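Local coordinates for synaptonemal complex protein 2 (Mus musculus, PDB 5IWZ) that is a major component of the axial and lateral elements of synaptonemal complexes in meiotic prophase and is required for chromosome synapsis and insertion of SYCP3, at residues R22-K27 with C58-K63; C45-L50 with I95-V100; F243-I248 with N272-D277; K352-L357 with E372-F377. All blocks are in the same frame, centred on the assembly; numbering follows the deposited sequence.

Contact 1 of 4, residues R22-K27 with C58-K63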
loop_
_atom_site.group_PDB
_atom_site.type_symbol
_atom_site.label_atom_id
_atom_site.label_comp_id
_atom_site.label_asym_id
_atom_site.label_seq_id
_atom_site.Cartn_x
_atom_site.Cartn_y
_atom_site.Cartn_z
ATOM N N ARG A 22 -15.812 27.690 -8.982
ATOM C CA ARG A 22 -16.131 29.117 -8.974
ATOM C C ARG A 22 -16.647 29.603 -7.623
ATOM O O ARG A 22 -16.359 30.735 -7.220
ATOM C CB ARG A 22 -17.149 29.419 -10.069
ATOM C CG ARG A 22 -16.653 29.070 -11.474
ATOM C CD ARG A 22 -17.449 29.783 -12.573
ATOM N NE ARG A 22 -16.652 30.828 -13.210
ATOM C CZ ARG A 22 -15.905 30.625 -14.283
ATOM N NH1 ARG A 22 -15.868 29.422 -14.835
ATOM N NH2 ARG A 22 -15.198 31.617 -14.797
ATOM N N LYS A 23 -17.393 28.776 -6.899
ATOM C CA LYS A 23 -17.977 29.216 -5.643
ATOM C C LYS A 23 -17.292 28.627 -4.416
ATOM O O LYS A 23 -17.629 29.019 -3.301
ATOM C CB LYS A 23 -19.467 28.885 -5.639
ATOM C CG LYS A 23 -20.218 29.620 -6.746
ATOM C CD LYS A 23 -21.674 29.180 -6.828
ATOM C CE LYS A 23 -22.580 30.321 -7.345
ATOM N NZ LYS A 23 -22.192 30.839 -8.678
ATOM N N ASN A 24 -16.319 27.727 -4.586
ATOM C CA ASN A 24 -15.764 26.987 -3.456
ATOM C C ASN A 24 -16.899 26.339 -2.661
ATOM O O ASN A 24 -16.919 26.351 -1.428
ATOM C CB ASN A 24 -14.883 27.891 -2.574
ATOM C CG ASN A 24 -13.916 27.096 -1.678
ATOM O OD1 ASN A 24 -13.666 25.916 -1.915
ATOM N ND2 ASN A 24 -13.360 27.754 -0.659
ATOM N N ASP A 25 -17.876 25.794 -3.391
ATOM C CA ASP A 25 -19.033 25.103 -2.819
ATOM C C ASP A 25 -19.017 23.648 -3.276
ATOM O O ASP A 25 -19.286 23.352 -4.450
ATOM C CB ASP A 25 -20.345 25.769 -3.228
ATOM C CG ASP A 25 -21.572 25.065 -2.633
ATOM O OD1 ASP A 25 -22.706 25.350 -3.060
ATOM O OD2 ASP A 25 -21.411 24.215 -1.738
ATOM N N PHE A 26 -18.751 22.742 -2.341
ATOM C CA PHE A 26 -18.645 21.321 -2.645
ATOM C C PHE A 26 -19.907 20.534 -2.310
ATOM O O PHE A 26 -19.962 19.334 -2.596
ATOM C CB PHE A 26 -17.438 20.731 -1.907
ATOM C CG PHE A 26 -16.144 21.002 -2.595
ATOM C CD1 PHE A 26 -15.577 20.037 -3.405
ATOM C CD2 PHE A 26 -15.503 22.225 -2.455
ATOM C CE1 PHE A 26 -14.400 20.274 -4.067
ATOM C CE2 PHE A 26 -14.306 22.473 -3.115
ATOM C CZ PHE A 26 -13.753 21.502 -3.921
ATOM N N LYS A 27 -20.927 21.177 -1.731
ATOM C CA LYS A 27 -22.185 20.491 -1.437
ATOM C C LYS A 27 -22.808 19.810 -2.653
ATOM O O LYS A 27 -23.215 18.644 -2.526
ATOM C CB LYS A 27 -23.172 21.475 -0.785
ATOM C CG LYS A 27 -22.809 21.868 0.630
ATOM C CD LYS A 27 -24.034 22.323 1.429
ATOM C CE LYS A 27 -24.730 23.525 0.795
ATOM N NZ LYS A 27 -24.293 24.834 1.377
ATOM N N CYS A 58 -5.425 20.787 -8.518
ATOM C CA CYS A 58 -4.190 21.497 -8.188
ATOM C C CYS A 58 -4.432 22.583 -7.142
ATOM O O CYS A 58 -3.613 22.783 -6.237
ATOM C CB CYS A 58 -3.579 22.100 -9.461
ATOM S SG CYS A 58 -2.896 20.869 -10.616
ATOM N N ARG A 59 -5.547 23.302 -7.253
ATOM C CA ARG A 59 -5.852 24.316 -6.245
ATOM C C ARG A 59 -6.031 23.701 -4.865
ATOM O O ARG A 59 -5.453 24.175 -3.881
ATOM C CB ARG A 59 -7.108 25.083 -6.620
ATOM C CG ARG A 59 -7.508 26.079 -5.558
ATOM C CD ARG A 59 -8.844 26.693 -5.902
ATOM N NE ARG A 59 -9.976 25.996 -5.295
ATOM C CZ ARG A 59 -11.232 26.164 -5.707
ATOM N NH1 ARG A 59 -11.473 26.983 -6.722
ATOM N NH2 ARG A 59 -12.238 25.517 -5.121
ATOM N N GLU A 60 -6.863 22.662 -4.764
ATOM C CA GLU A 60 -7.099 22.031 -3.464
ATOM C C GLU A 60 -5.827 21.402 -2.899
ATOM O O GLU A 60 -5.593 21.460 -1.690
ATOM C CB GLU A 60 -8.223 20.997 -3.581
ATOM C CG GLU A 60 -9.582 21.629 -3.937
ATOM C CD GLU A 60 -9.982 22.755 -2.955
ATOM O OE1 GLU A 60 -10.166 23.914 -3.392
ATOM O OE2 GLU A 60 -10.061 22.487 -1.736
ATOM N N LEU A 61 -4.987 20.802 -3.754
ATOM C CA LEU A 61 -3.683 20.326 -3.287
ATOM C C LEU A 61 -2.851 21.475 -2.724
ATOM O O LEU A 61 -2.284 21.363 -1.631
ATOM C CB LEU A 61 -2.937 19.616 -4.425
ATOM C CG LEU A 61 -3.549 18.254 -4.802
ATOM C CD1 LEU A 61 -2.907 17.648 -6.045
ATOM C CD2 LEU A 61 -3.410 17.302 -3.607
ATOM N N ASN A 62 -2.783 22.603 -3.459
ATOM C CA ASN A 62 -2.052 23.779 -2.985
ATOM C C ASN A 62 -2.574 24.277 -1.639
ATOM O O ASN A 62 -1.796 24.775 -0.811
ATOM C CB ASN A 62 -2.135 24.906 -4.021
ATOM C CG ASN A 62 -1.138 24.723 -5.157
ATOM O OD1 ASN A 62 -0.187 23.951 -5.037
ATOM N ND2 ASN A 62 -1.344 25.441 -6.263
ATOM N N LYS A 63 -3.874 24.140 -1.396
ATOM C CA LYS A 63 -4.453 24.517 -0.114
ATOM C C LYS A 63 -4.285 23.452 0.958
ATOM O O LYS A 63 -4.608 23.721 2.116
ATOM C CB LYS A 63 -5.939 24.835 -0.292
ATOM C CG LYS A 63 -6.203 26.204 -0.947
ATOM C CD LYS A 63 -7.396 26.176 -1.919
ATOM C CE LYS A 63 -8.703 25.973 -1.179
ATOM N NZ LYS A 63 -9.964 26.204 -1.970
#

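Contact 2 of 4, residues C45-L50 with I95-V100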
loop_
_atom_site.group_PDB
_atom_site.type_symbol
_atom_site.label_atom_id
_atom_site.label_comp_id
_atom_site.label_asym_id
_atom_site.label_seq_id
_atom_site.Cartn_x
_atom_site.Cartn_y
_atom_site.Cartn_z
ATOM N N CYS A 45 -20.388 15.683 -20.643
ATOM C CA CYS A 45 -19.316 16.572 -20.225
ATOM C C CYS A 45 -18.682 17.238 -21.436
ATOM O O CYS A 45 -18.700 16.703 -22.549
ATOM C CB CYS A 45 -18.245 15.823 -19.439
ATOM S SG CYS A 45 -18.851 15.232 -17.878
ATOM N N SER A 46 -18.088 18.396 -21.193
ATOM C CA SER A 46 -17.527 19.188 -22.269
ATOM C C SER A 46 -16.074 18.820 -22.537
ATOM O O SER A 46 -15.437 18.062 -21.801
ATOM C CB SER A 46 -17.621 20.670 -21.941
ATOM O OG SER A 46 -16.611 21.009 -21.014
ATOM N N LYS A 47 -15.557 19.400 -23.620
ATOM C CA LYS A 47 -14.157 19.265 -24.000
ATOM C C LYS A 47 -13.229 19.873 -22.954
ATOM O O LYS A 47 -12.063 19.470 -22.848
ATOM C CB LYS A 47 -13.952 19.941 -25.363
ATOM C CG LYS A 47 -12.716 19.544 -26.116
ATOM C CD LYS A 47 -12.893 18.200 -26.808
ATOM C CE LYS A 47 -11.796 17.970 -27.853
ATOM N NZ LYS A 47 -11.533 16.511 -28.041
ATOM N N GLN A 48 -13.721 20.843 -22.181
ATOM C CA GLN A 48 -12.947 21.510 -21.140
ATOM C C GLN A 48 -13.089 20.856 -19.763
ATOM O O GLN A 48 -12.581 21.406 -18.783
ATOM C CB GLN A 48 -13.361 22.981 -21.038
ATOM C CG GLN A 48 -12.943 23.847 -22.223
ATOM C CD GLN A 48 -13.803 23.624 -23.457
ATOM O OE1 GLN A 48 -15.034 23.633 -23.382
ATOM N NE2 GLN A 48 -13.157 23.421 -24.602
ATOM N N PHE A 49 -13.788 19.722 -19.661
ATOM C CA PHE A 49 -13.972 19.066 -18.365
ATOM C C PHE A 49 -12.633 18.723 -17.719
ATOM O O PHE A 49 -12.422 18.990 -16.532
ATOM C CB PHE A 49 -14.828 17.809 -18.537
ATOM C CG PHE A 49 -15.235 17.145 -17.229
ATOM C CD1 PHE A 49 -15.911 17.859 -16.248
ATOM C CD2 PHE A 49 -14.975 15.801 -17.003
ATOM C CE1 PHE A 49 -16.291 17.254 -15.059
ATOM C CE2 PHE A 49 -15.366 15.192 -15.813
ATOM C CZ PHE A 49 -16.027 15.925 -14.845
ATOM N N LEU A 50 -11.705 18.135 -18.491
ATOM C CA LEU A 50 -10.413 17.747 -17.929
ATOM C C LEU A 50 -9.642 18.953 -17.393
ATOM O O LEU A 50 -9.035 18.885 -16.314
ATOM C CB LEU A 50 -9.582 17.004 -18.979
ATOM C CG LEU A 50 -8.163 16.606 -18.558
ATOM C CD1 LEU A 50 -8.158 15.703 -17.302
ATOM C CD2 LEU A 50 -7.384 15.920 -19.712
ATOM N N ILE A 95 -8.183 10.553 -21.735
ATOM C CA ILE A 95 -6.879 9.937 -21.965
ATOM C C ILE A 95 -6.223 10.557 -23.185
ATOM O O ILE A 95 -5.040 10.915 -23.154
ATOM C CB ILE A 95 -7.006 8.411 -22.116
ATOM C CG1 ILE A 95 -7.357 7.765 -20.789
ATOM C CG2 ILE A 95 -5.721 7.813 -22.645
ATOM C CD1 ILE A 95 -7.795 6.347 -20.964
ATOM N N LYS A 96 -6.996 10.738 -24.262
ATOM C CA LYS A 96 -6.461 11.375 -25.456
ATOM C C LYS A 96 -6.146 12.854 -25.232
ATOM O O LYS A 96 -5.297 13.411 -25.944
ATOM C CB LYS A 96 -7.433 11.194 -26.633
ATOM C CG LYS A 96 -8.437 12.324 -26.836
ATOM C CD LYS A 96 -9.092 12.307 -28.226
ATOM C CE LYS A 96 -9.975 13.550 -28.444
ATOM N NZ LYS A 96 -9.205 14.828 -28.316
ATOM N N GLN A 97 -6.789 13.499 -24.257
ATOM C CA GLN A 97 -6.478 14.884 -23.917
ATOM C C GLN A 97 -5.305 14.996 -22.949
ATOM O O GLN A 97 -4.872 16.114 -22.650
ATOM C CB GLN A 97 -7.710 15.577 -23.321
ATOM C CG GLN A 97 -8.822 15.863 -24.310
ATOM C CD GLN A 97 -10.041 16.492 -23.648
ATOM O OE1 GLN A 97 -10.812 15.807 -22.969
ATOM N NE2 GLN A 97 -10.221 17.801 -23.841
ATOM N N GLY A 98 -4.797 13.869 -22.444
ATOM C CA GLY A 98 -3.601 13.851 -21.623
ATOM C C GLY A 98 -3.849 13.596 -20.151
ATOM O O GLY A 98 -3.073 14.059 -19.305
ATOM N N LEU A 99 -4.914 12.847 -19.829
ATOM C CA LEU A 99 -5.304 12.660 -18.427
ATOM C C LEU A 99 -4.191 12.012 -17.606
ATOM O O LEU A 99 -3.961 12.393 -16.449
ATOM C CB LEU A 99 -6.580 11.823 -18.345
ATOM C CG LEU A 99 -6.953 11.206 -16.986
ATOM C CD1 LEU A 99 -7.169 12.282 -15.909
ATOM C CD2 LEU A 99 -8.187 10.325 -17.141
ATOM N N VAL A 100 -3.482 11.041 -18.183
ATOM C CA VAL A 100 -2.443 10.345 -17.429
ATOM C C VAL A 100 -1.349 11.318 -16.985
ATOM O O VAL A 100 -0.850 11.234 -15.854
ATOM C CB VAL A 100 -1.874 9.174 -18.254
ATOM C CG1 VAL A 100 -0.719 8.507 -17.513
ATOM C CG2 VAL A 100 -2.963 8.151 -18.546
HETATM O O HOH W 1 -12.494 17.132 -21.099
#

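Contact 3 of 4, residues F243-I248 with N272-D277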
loop_
_atom_site.group_PDB
_atom_site.type_symbol
_atom_site.label_atom_id
_atom_site.label_comp_id
_atom_site.label_asym_id
_atom_site.label_seq_id
_atom_site.Cartn_x
_atom_site.Cartn_y
_atom_site.Cartn_z
ATOM N N PHE A 243 23.242 -6.641 -4.349
ATOM C CA PHE A 243 23.515 -6.951 -2.947
ATOM C C PHE A 243 25.014 -7.126 -2.734
ATOM O O PHE A 243 25.607 -8.100 -3.208
ATOM C CB PHE A 243 22.735 -8.190 -2.508
ATOM C CG PHE A 243 21.245 -8.084 -2.730
ATOM C CD1 PHE A 243 20.463 -7.268 -1.923
ATOM C CD2 PHE A 243 20.622 -8.807 -3.737
ATOM C CE1 PHE A 243 19.086 -7.176 -2.119
ATOM C CE2 PHE A 243 19.253 -8.723 -3.934
ATOM C CZ PHE A 243 18.480 -7.900 -3.123
ATOM N N SER A 244 25.615 -6.182 -1.999
ATOM C CA SER A 244 27.055 -6.208 -1.754
ATOM C C SER A 244 27.482 -7.477 -1.021
ATOM O O SER A 244 28.573 -8.006 -1.272
ATOM C CB SER A 244 27.475 -4.973 -0.952
ATOM O OG SER A 244 27.164 -3.769 -1.632
ATOM N N MET A 245 26.646 -7.976 -0.109
ATOM C CA MET A 245 27.021 -9.125 0.710
ATOM C C MET A 245 26.821 -10.412 -0.087
ATOM O O MET A 245 25.720 -10.676 -0.578
ATOM C CB MET A 245 26.205 -9.159 2.004
ATOM C CG MET A 245 26.300 -10.511 2.730
ATOM S SD MET A 245 25.619 -10.657 4.414
ATOM C CE MET A 245 26.202 -9.156 5.187
ATOM N N ASP A 246 27.884 -11.220 -0.197
ATOM C CA ASP A 246 27.814 -12.448 -0.992
ATOM C C ASP A 246 26.716 -13.380 -0.487
ATOM O O ASP A 246 25.931 -13.917 -1.281
ATOM C CB ASP A 246 29.167 -13.158 -0.984
ATOM C CG ASP A 246 30.200 -12.447 -1.840
ATOM O OD1 ASP A 246 31.302 -13.005 -2.031
ATOM O OD2 ASP A 246 29.908 -11.332 -2.323
ATOM N N PHE A 247 26.642 -13.573 0.836
ATOM C CA PHE A 247 25.597 -14.397 1.434
ATOM C C PHE A 247 24.210 -13.995 0.941
ATOM O O PHE A 247 23.384 -14.854 0.618
ATOM C CB PHE A 247 25.681 -14.292 2.960
ATOM C CG PHE A 247 24.647 -15.099 3.693
ATOM C CD1 PHE A 247 23.396 -14.557 3.984
ATOM C CD2 PHE A 247 24.935 -16.389 4.127
ATOM C CE1 PHE A 247 22.441 -15.291 4.670
ATOM C CE2 PHE A 247 23.989 -17.132 4.815
ATOM C CZ PHE A 247 22.738 -16.579 5.090
ATOM N N ILE A 248 23.945 -12.692 0.853
ATOM C CA ILE A 248 22.617 -12.214 0.471
ATOM C C ILE A 248 22.400 -12.350 -1.035
ATOM O O ILE A 248 21.336 -12.786 -1.487
ATOM C CB ILE A 248 22.418 -10.762 0.953
ATOM C CG1 ILE A 248 22.339 -10.724 2.492
ATOM C CG2 ILE A 248 21.187 -10.130 0.288
ATOM C CD1 ILE A 248 22.325 -9.322 3.093
ATOM N N ASN A 272 17.298 -11.090 6.802
ATOM C CA ASN A 272 17.154 -10.437 8.096
ATOM C C ASN A 272 17.967 -11.158 9.161
ATOM O O ASN A 272 18.448 -10.525 10.108
ATOM C CB ASN A 272 15.677 -10.358 8.483
ATOM C CG ASN A 272 14.885 -9.427 7.562
ATOM O OD1 ASN A 272 15.393 -8.379 7.123
ATOM N ND2 ASN A 272 13.653 -9.817 7.238
ATOM N N GLY A 273 18.146 -12.473 9.014
ATOM C CA GLY A 273 18.987 -13.192 9.952
ATOM C C GLY A 273 20.441 -12.782 9.841
ATOM O O GLY A 273 21.085 -12.465 10.844
ATOM N N ILE A 274 20.968 -12.741 8.614
ATOM C CA ILE A 274 22.395 -12.472 8.439
ATOM C C ILE A 274 22.741 -11.042 8.842
ATOM O O ILE A 274 23.883 -10.755 9.216
ATOM C CB ILE A 274 22.836 -12.766 6.989
ATOM C CG1 ILE A 274 24.335 -13.066 6.942
ATOM C CG2 ILE A 274 22.571 -11.575 6.088
ATOM C CD1 ILE A 274 24.800 -14.039 8.007
ATOM N N LEU A 275 21.784 -10.122 8.768
ATOM C CA LEU A 275 22.089 -8.740 9.119
ATOM C C LEU A 275 22.359 -8.561 10.608
ATOM O O LEU A 275 22.858 -7.500 11.001
ATOM C CB LEU A 275 20.941 -7.820 8.684
ATOM C CG LEU A 275 20.853 -7.614 7.171
ATOM C CD1 LEU A 275 19.632 -6.798 6.862
ATOM C CD2 LEU A 275 22.103 -6.924 6.658
ATOM N N GLY A 276 22.043 -9.564 11.434
ATOM C CA GLY A 276 22.352 -9.487 12.855
ATOM C C GLY A 276 21.709 -8.269 13.483
ATOM O O GLY A 276 20.592 -7.888 13.140
ATOM N N ASP A 277 22.443 -7.606 14.372
ATOM C CA ASP A 277 21.895 -6.461 15.091
ATOM C C ASP A 277 21.652 -5.253 14.199
ATOM O O ASP A 277 21.137 -4.241 14.684
ATOM C CB ASP A 277 22.824 -6.103 16.244
ATOM C CG ASP A 277 23.186 -7.310 17.068
ATOM O OD1 ASP A 277 23.627 -8.322 16.493
ATOM O OD2 ASP A 277 23.004 -7.295 18.297
#

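Contact 4 of 4, residues K352-L357 with E372-F377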
loop_
_atom_site.group_PDB
_atom_site.type_symbol
_atom_site.label_atom_id
_atom_site.label_comp_id
_atom_site.label_asym_id
_atom_site.label_seq_id
_atom_site.Cartn_x
_atom_site.Cartn_y
_atom_site.Cartn_z
ATOM N N LYS A 352 6.694 -21.496 28.307
ATOM C CA LYS A 352 6.276 -20.686 27.168
ATOM C C LYS A 352 6.382 -19.208 27.531
ATOM O O LYS A 352 6.223 -18.824 28.692
ATOM C CB LYS A 352 4.825 -21.038 26.741
ATOM C CG LYS A 352 4.657 -22.492 26.222
ATOM C CD LYS A 352 3.181 -22.857 26.025
ATOM C CE LYS A 352 2.530 -23.310 27.340
ATOM N NZ LYS A 352 1.075 -23.666 27.197
ATOM N N LYS A 353 6.671 -18.376 26.538
ATOM C CA LYS A 353 6.636 -16.931 26.709
ATOM C C LYS A 353 5.380 -16.384 26.036
ATOM O O LYS A 353 5.205 -16.540 24.821
ATOM C CB LYS A 353 7.879 -16.272 26.118
ATOM C CG LYS A 353 9.004 -16.093 27.094
ATOM C CD LYS A 353 10.126 -15.285 26.487
ATOM C CE LYS A 353 11.355 -15.393 27.370
ATOM N NZ LYS A 353 12.597 -15.165 26.585
ATOM N N LEU A 354 4.531 -15.725 26.821
ATOM C CA LEU A 354 3.258 -15.193 26.360
ATOM C C LEU A 354 3.376 -13.688 26.181
ATOM O O LEU A 354 3.655 -12.963 27.143
ATOM C CB LEU A 354 2.142 -15.512 27.354
ATOM C CG LEU A 354 0.756 -15.005 26.966
ATOM C CD1 LEU A 354 0.413 -15.477 25.574
ATOM C CD2 LEU A 354 -0.315 -15.458 27.983
ATOM N N LEU A 355 3.200 -13.227 24.949
ATOM C CA LEU A 355 3.064 -11.806 24.647
ATOM C C LEU A 355 1.572 -11.521 24.533
ATOM O O LEU A 355 0.909 -12.031 23.621
ATOM C CB LEU A 355 3.794 -11.450 23.350
ATOM C CG LEU A 355 3.508 -10.046 22.786
ATOM C CD1 LEU A 355 4.030 -8.957 23.723
ATOM C CD2 LEU A 355 4.155 -9.922 21.396
ATOM N N THR A 356 1.048 -10.717 25.459
ATOM C CA THR A 356 -0.350 -10.300 25.464
ATOM C C THR A 356 -0.433 -8.830 25.080
ATOM O O THR A 356 0.113 -7.983 25.792
ATOM C CB THR A 356 -0.974 -10.506 26.842
ATOM O OG1 THR A 356 -0.837 -11.877 27.208
ATOM C CG2 THR A 356 -2.476 -10.149 26.816
ATOM N N LEU A 357 -1.100 -8.537 23.955
ATOM C CA LEU A 357 -1.316 -7.168 23.474
ATOM C C LEU A 357 -2.750 -6.768 23.761
ATOM O O LEU A 357 -3.678 -7.387 23.236
ATOM C CB LEU A 357 -1.075 -7.032 21.970
ATOM C CG LEU A 357 0.258 -7.335 21.284
ATOM C CD1 LEU A 357 0.092 -7.170 19.755
ATOM C CD2 LEU A 357 1.347 -6.427 21.826
ATOM N N GLU A 372 -7.802 -8.282 22.542
ATOM C CA GLU A 372 -6.480 -8.679 22.985
ATOM C C GLU A 372 -5.966 -9.772 22.065
ATOM O O GLU A 372 -6.717 -10.659 21.659
ATOM C CB GLU A 372 -6.508 -9.161 24.444
ATOM C CG GLU A 372 -7.629 -10.141 24.734
ATOM C CD GLU A 372 -7.718 -10.500 26.204
ATOM O OE1 GLU A 372 -8.848 -10.510 26.754
ATOM O OE2 GLU A 372 -6.650 -10.757 26.807
ATOM N N LEU A 373 -4.692 -9.676 21.719
ATOM C CA LEU A 373 -3.994 -10.663 20.915
ATOM C C LEU A 373 -2.937 -11.325 21.784
ATOM O O LEU A 373 -2.162 -10.632 22.451
ATOM C CB LEU A 373 -3.340 -10.010 19.694
ATOM C CG LEU A 373 -4.276 -9.677 18.535
ATOM C CD1 LEU A 373 -3.601 -8.646 17.636
ATOM C CD2 LEU A 373 -4.597 -10.946 17.751
ATOM N N LEU A 374 -2.912 -12.656 21.771
ATOM C CA LEU A 374 -1.981 -13.454 22.559
ATOM C C LEU A 374 -1.089 -14.251 21.619
ATOM O O LEU A 374 -1.581 -14.911 20.698
ATOM C CB LEU A 374 -2.728 -14.415 23.497
ATOM C CG LEU A 374 -3.340 -13.903 24.801
ATOM C CD1 LEU A 374 -4.422 -12.811 24.594
ATOM C CD2 LEU A 374 -3.911 -15.088 25.566
ATOM N N PHE A 375 0.217 -14.173 21.837
ATOM C CA PHE A 375 1.197 -14.921 21.066
ATOM C C PHE A 375 2.034 -15.742 22.039
ATOM O O PHE A 375 2.621 -15.184 22.975
ATOM C CB PHE A 375 2.094 -13.984 20.249
ATOM C CG PHE A 375 1.342 -13.072 19.297
ATOM C CD1 PHE A 375 1.120 -13.458 17.974
ATOM C CD2 PHE A 375 0.862 -11.849 19.720
ATOM C CE1 PHE A 375 0.438 -12.631 17.094
ATOM C CE2 PHE A 375 0.170 -11.006 18.845
ATOM C CZ PHE A 375 -0.036 -11.401 17.530
ATOM N N TYR A 376 2.074 -17.058 21.834
ATOM C CA TYR A 376 2.910 -17.950 22.638
ATOM C C TYR A 376 4.187 -18.284 21.877
ATOM O O TYR A 376 4.137 -18.707 20.717
ATOM C CB TYR A 376 2.166 -19.242 22.990
ATOM C CG TYR A 376 1.035 -19.065 23.981
ATOM C CD1 TYR A 376 -0.250 -18.754 23.544
ATOM C CD2 TYR A 376 1.246 -19.211 25.347
ATOM C CE1 TYR A 376 -1.291 -18.587 24.435
ATOM C CE2 TYR A 376 0.205 -19.052 26.256
ATOM C CZ TYR A 376 -1.057 -18.744 25.790
ATOM O OH TYR A 376 -2.095 -18.579 26.673
ATOM N N PHE A 377 5.324 -18.087 22.533
ATOM C CA PHE A 377 6.637 -18.314 21.956
ATOM C C PHE A 377 7.441 -19.276 22.822
ATOM O O PHE A 377 7.195 -19.412 24.020
ATOM C CB PHE A 377 7.426 -17.005 21.839
ATOM C CG PHE A 377 6.818 -15.998 20.900
ATOM C CD1 PHE A 377 7.062 -16.062 19.531
ATOM C CD2 PHE A 377 6.037 -14.970 21.392
ATOM C CE1 PHE A 377 6.522 -15.110 18.664
ATOM C CE2 PHE A 377 5.486 -14.018 20.532
ATOM C CZ PHE A 377 5.721 -14.098 19.169
#

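Contact 1 of 4, residues R22-K27 with C58-K63
N24 and F26 meet the tips of R59, E60 and K63 through loose polar and van der Waals contacts. OD1 of N24 lies 3.5 Å from NH2 of R59, the amide and guanidinium planes turned 75° apart, and 3.7 Å from NZ of K63. The F26 ring reaches tip to tip toward E60, bringing its CZ 4.1 Å from the carboxylate carbon CD, while its CE2 lies near the plane of the R59 guanidinium at the edge of that group. These contacts join the turn after helix 13-23, where N24 has positive phi, to the last turns of helix 49-63 in the armadillo-repeat-like domain. Ionic pairing on the second helix keeps the group together. R59 grips OE1 of E60 side-on with two nitrogens, NE at 2.8 Å and NH2 at 3.1 Å, and K63 NZ approaches the same oxygen at 2.7 Å from the syn side. An alanine in place of E60 would probably leave R59 and K63 without the carboxylate they share and K63 freer to turn. R59 also donates to the backbone carbonyls of A20 and L21 at the end of helix 13-23. The other carboxylate oxygen of E60 is hydrogen-bonded to T68.

Contact 2 of 4, residues C45-L50 with I95-V100
Q97 is hydrogen-bonded to K47 where helix 90-97 ends beside the turn leading into helix 49-63, a helix-helix junction within the armadillo-repeat-like domain. Just before it, K96 brings its NZ to within a modelled 2.9 Å of K47 NZ, too close for two like-charged donors, so the placement of these tips is doubtful. Q97 itself carries the polar link. Its CG is anti to the carbonyl carbon (chi1 -71°) and its chain is extended beyond CG; at the far end NE2 donates to K47 O at 2.7 Å, lying in the carbonyl plane with an N-H...O angle of 163°. The other amide atom, OE1, lies 2.8 Å from a water that also reaches S46 O and accepts from L50 N. Q97 thus meets the turn before helix 49-63 directly and the first turn of the helix through the water. A leucine here would probably leave K47 O without this donor and deprive the water of its OE1 partner. Nearer the backbone, CB of Q97 packs 3.6 Å from CD2 of L50, the two side chains sliding past each other in opposite directions. G98 closes helix 90-97 with a Schellman motif and also serves as N-cap of helix 99-108. L99, in that next helix, packs on L91 and M94 of helix 90-97, and its CD1 meets CD1 of L50 at 3.8 Å.

Contact 3 of 4, residues F243-I248 with N272-D277
I274 faces F247, M245 and I248 with different parts of its branched side chain. The aromatic contact is a CH-pi interaction: CG1 of I274 lies over one face of the F247 ring, 3.8 Å from its centroid and 26° off the normal, and so is displaced toward the rim. CD1 of F247 is the nearest ring atom to CG1, at 3.4 Å, with CB of I274 also close. Having CG1 anti to its backbone N (chi1 -156°) sets that atom over the ring, and leaves CG2 in the crowded position, facing M245 and I248.

In the aliphatic and sulphur contacts, CG2 of I274 meets SD of M245 at 3.6 Å and CG1 of I248 at 3.7 Å, both side chains crossing that of I274 obliquely. I248 adds a looser touch, its CD1 4.3 Å from CD2 of L275. No hydrogen bond joins the two segments.

This apolar contact joins the start of helix 246-253, with M245 as its N-cap, to the end of helix 260-274, the next helix in the chain. Farther back along the latter, F247 rests on L270 and I248 on V271, while F243, two residues before the cap, packs against I210 and L211 of helix 197-212.

Contact 4 of 4, residues K352-L357 with E372-F377
K353 to L357 pair with L373 to F377 as antiparallel neighbours in the five-stranded sheet of the Spt16M-like domain, which is PH-like. The short strand axes come within 4.6 Å, their directions 159° apart. K353-F377, L355-F375 and L357-L373 are hydrogen-bonded pairs, each closed by two N-H...O bonds, such as L357 N to L373 O at 2.8 Å; L354-Y376 and T356-L374 are the non-hydrogen-bonded pairs between them.

On the face shared by K353, L355, L357, L373, F375 and F377, all but K353 are buried. The F375 ring receives CD1 of L357 at its edge, 3.9 Å from CE2, and L355 runs alongside F375, both pointing the same way. CB of L355 meets the edge of the F377 ring. F375 also makes an edge-to-face contact with F320, and F377 reaches I309 and F311 of strand 308-312, so this face packs against the other sheet of the domain.

On the partly exposed face bearing L354, T356, L374 and Y376, T356 and L374 lie side by side, CG2 to CD1 at 4.0 Å. L354 has CG anti to its backbone N (chi1 180°), and its CD1 makes a CH-pi contact over the centre of the Y376 ring, 3.5 Å from the centroid and 9° off the normal.

Contacts 1 and 2 share helix 49-63: contact 2 holds its beginning and contact 1 its end, with centres 19 Å apart and nearest atoms about 9 Å apart. Their segments alternate along the chain, and both belong to the armadillo-repeat-like domain. Contact 3 lies in the later helices, on the opposite side of the chain's centre, its centre about 50 Å from that of contact 1 and 49 Å from that of contact 2. Contact 4 belongs to the Spt16M-like domain; its centre is 29 Å from that of contact 3, with about 14 Å between nearest atoms, but 55 Å from that of contact 2.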